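Local coordinates for spindle pole body-associated protein VIK1 (Saccharomyces cerevisiae, PDB 2O0A) that partners the minus end-directed motor Kar3, recruits it to microtubules and targets or maintains it at the spindle pole body, and carries a motor-like domain lacking a nucleotide-binding site, at residues V127-F132 with L171-N176. Numbering follows the deposited sequence.
Sequences VITLQF and LVIIEN
In the kinesin-like motor homology domain of Vik1, the short strand 172-174 pairs antiparallel with strand 126-136, which on its other side pairs with strand 197-207 in the central mixed sheet. Leu-130 and Val-172 form a hydrogen-bonded pair: Val-172 N reaches Leu-130 O almost straight (3.0 Å, 171°), and Leu-130 N returns a more bent bond to Val-172 O at 2.8 Å. Thr-129 and Ile-173 make the neighbouring non-hydrogen-bonded pair, their CA atoms 4.3 Å apart. On their face of the sheet Leu-171 lies obliquely across two side chains. With CG anti to the backbone N (chi1 -177°), both its methyls meet Thr-129, Leu-171 CD2 packing on Thr-129 CB at 3.7 Å and CD1 near OG1, and CD1 also lies against Gln-131 CD. Gln-131 crosses Leu-171 obliquely, Gln-131 CG lying 3.8 Å from Leu-171 CB, and its NE2 is held by the carbonyls of Leu-167 and Ser-169. An alanine here would lose the CG and CD contacts with Leu-171 and the NE2 bonds, and would probably loosen the chain leading into strand 172-174. Thr-129 OG1 bonds to Gln-204 of strand 197-207. Farther along, Val-127 CG1 meets Ile-173 CG2 obliquely. The opposite face is apolar: the extended Ile-174 side chain brings CD1 to Leu-130 CB at 3.8 Å, beneath helix 105-116, which contributes Ile-112 and Ala-116. Ile-174 N bonds directly to Ile-128 O, but on the other side of this pair a water bridges, accepting from Ile-128 N and donating to Ile-174 O, 2.6 Å from that oxygen.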
loop_
_atom_site.group_PDB
_atom_site.type_symbol
_atom_site.label_atom_id
_atom_site.label_comp_id
_atom_site.label_asym_id
_atom_site.label_seq_id
_atom_site.Cartn_x
_atom_site.Cartn_y
_atom_site.Cartn_z
ATOM N N VAL A 127 -19.391 2.996 -8.302
ATOM C CA VAL A 127 -18.908 4.332 -8.650
ATOM C C VAL A 127 -17.740 4.632 -7.704
ATOM O O VAL A 127 -17.822 4.399 -6.496
ATOM C CB VAL A 127 -19.995 5.414 -8.522
ATOM C CG1 VAL A 127 -19.408 6.809 -8.752
ATOM C CG2 VAL A 127 -21.088 5.166 -9.560
ATOM N N ILE A 128 -16.647 5.095 -8.287
ATOM C CA ILE A 128 -15.364 5.201 -7.579
ATOM C C ILE A 128 -14.957 6.662 -7.432
ATOM O O ILE A 128 -14.951 7.412 -8.419
ATOM C CB ILE A 128 -14.252 4.406 -8.335
ATOM C CG1 ILE A 128 -14.663 2.938 -8.443
ATOM C CG2 ILE A 128 -12.902 4.544 -7.627
ATOM C CD1 ILE A 128 -13.748 2.083 -9.291
ATOM N N THR A 129 -14.638 7.072 -6.204
ATOM C CA THR A 129 -14.139 8.429 -5.965
ATOM C C THR A 129 -12.709 8.413 -5.455
ATOM O O THR A 129 -12.238 7.400 -4.946
ATOM C CB THR A 129 -14.982 9.173 -4.911
ATOM O OG1 THR A 129 -14.719 8.624 -3.619
ATOM C CG2 THR A 129 -16.457 9.021 -5.217
ATOM N N LEU A 130 -12.038 9.547 -5.588
ATOM C CA LEU A 130 -10.665 9.672 -5.118
ATOM C C LEU A 130 -10.387 11.048 -4.533
ATOM O O LEU A 130 -10.833 12.057 -5.070
ATOM C CB LEU A 130 -9.686 9.347 -6.264
ATOM C CG LEU A 130 -8.190 9.225 -5.931
ATOM C CD1 LEU A 130 -7.478 8.170 -6.799
ATOM C CD2 LEU A 130 -7.488 10.583 -6.047
ATOM N N GLN A 131 -9.659 11.040 -3.424
ATOM C CA GLN A 131 -9.030 12.241 -2.859
ATOM C C GLN A 131 -7.561 11.936 -2.654
ATOM O O GLN A 131 -7.194 10.780 -2.472
ATOM C CB GLN A 131 -9.654 12.596 -1.511
ATOM C CG GLN A 131 -11.136 12.941 -1.619
ATOM C CD GLN A 131 -11.778 13.047 -0.279
ATOM O OE1 GLN A 131 -12.065 12.037 0.363
ATOM N NE2 GLN A 131 -12.015 14.268 0.165
ATOM N N PHE A 132 -6.731 12.969 -2.672
ATOM C CA PHE A 132 -5.279 12.777 -2.569
ATOM C C PHE A 132 -4.712 13.997 -1.874
ATOM O O PHE A 132 -4.793 15.102 -2.397
ATOM C CB PHE A 132 -4.717 12.594 -3.995
ATOM C CG PHE A 132 -3.228 12.368 -4.086
ATOM C CD1 PHE A 132 -2.457 11.994 -2.993
ATOM C CD2 PHE A 132 -2.614 12.491 -5.325
ATOM C CE1 PHE A 132 -1.070 11.786 -3.121
ATOM C CE2 PHE A 132 -1.238 12.267 -5.468
ATOM C CZ PHE A 132 -0.474 11.932 -4.379
ATOM N N LEU A 171 -12.540 16.151 -4.026
ATOM C CA LEU A 171 -12.957 14.791 -4.361
ATOM C C LEU A 171 -13.361 14.716 -5.826
ATOM O O LEU A 171 -14.118 15.558 -6.325
ATOM C CB LEU A 171 -14.121 14.353 -3.467
ATOM C CG LEU A 171 -14.635 12.918 -3.657
ATOM C CD1 LEU A 171 -15.138 12.316 -2.368
ATOM C CD2 LEU A 171 -15.701 12.826 -4.742
ATOM N N VAL A 172 -12.850 13.699 -6.511
ATOM C CA VAL A 172 -13.163 13.477 -7.919
ATOM C C VAL A 172 -13.851 12.128 -8.077
ATOM O O VAL A 172 -13.454 11.132 -7.470
ATOM C CB VAL A 172 -11.896 13.512 -8.790
ATOM C CG1 VAL A 172 -12.227 13.217 -10.245
ATOM C CG2 VAL A 172 -11.185 14.876 -8.666
ATOM N N ILE A 173 -14.897 12.103 -8.897
ATOM C CA ILE A 173 -15.504 10.847 -9.309
ATOM C C ILE A 173 -14.795 10.370 -10.576
ATOM O O ILE A 173 -14.760 11.082 -11.575
ATOM C CB ILE A 173 -17.009 11.021 -9.542
ATOM C CG1 ILE A 173 -17.678 11.420 -8.225
ATOM C CG2 ILE A 173 -17.580 9.719 -10.093
ATOM C CD1 ILE A 173 -19.150 11.768 -8.338
ATOM N N ILE A 174 -14.198 9.175 -10.518
ATOM C CA ILE A 174 -13.411 8.664 -11.635
ATOM C C ILE A 174 -14.267 7.847 -12.618
ATOM O O ILE A 174 -14.843 6.839 -12.243
ATOM C CB ILE A 174 -12.250 7.758 -11.138
ATOM C CG1 ILE A 174 -11.390 8.494 -10.121
ATOM C CG2 ILE A 174 -11.411 7.253 -12.331
ATOM C CD1 ILE A 174 -10.180 7.691 -9.686
ATOM N N GLU A 175 -14.339 8.296 -13.867
ATOM C CA GLU A 175 -15.073 7.562 -14.906
ATOM C C GLU A 175 -14.109 6.742 -15.761
ATOM O O GLU A 175 -14.364 5.573 -16.053
ATOM C CB GLU A 175 -15.851 8.526 -15.809
ATOM C CG GLU A 175 -16.742 9.531 -15.086
ATOM C CD GLU A 175 -17.988 8.911 -14.467
ATOM O OE1 GLU A 175 -18.300 7.737 -14.774
ATOM O OE2 GLU A 175 -18.664 9.607 -13.674
ATOM N N ASN A 176 -13.006 7.372 -16.160
ATOM C CA ASN A 176 -12.037 6.751 -17.063
ATOM C C ASN A 176 -10.616 6.839 -16.497
ATOM O O ASN A 176 -9.746 7.518 -17.054
ATOM C CB ASN A 176 -12.118 7.387 -18.457
ATOM C CG ASN A 176 -13.530 7.363 -19.039
ATOM O OD1 ASN A 176 -14.163 6.312 -19.128
ATOM N ND2 ASN A 176 -14.023 8.532 -19.433
HETATM O O HOH W 1 -16.789 5.469 -11.147
#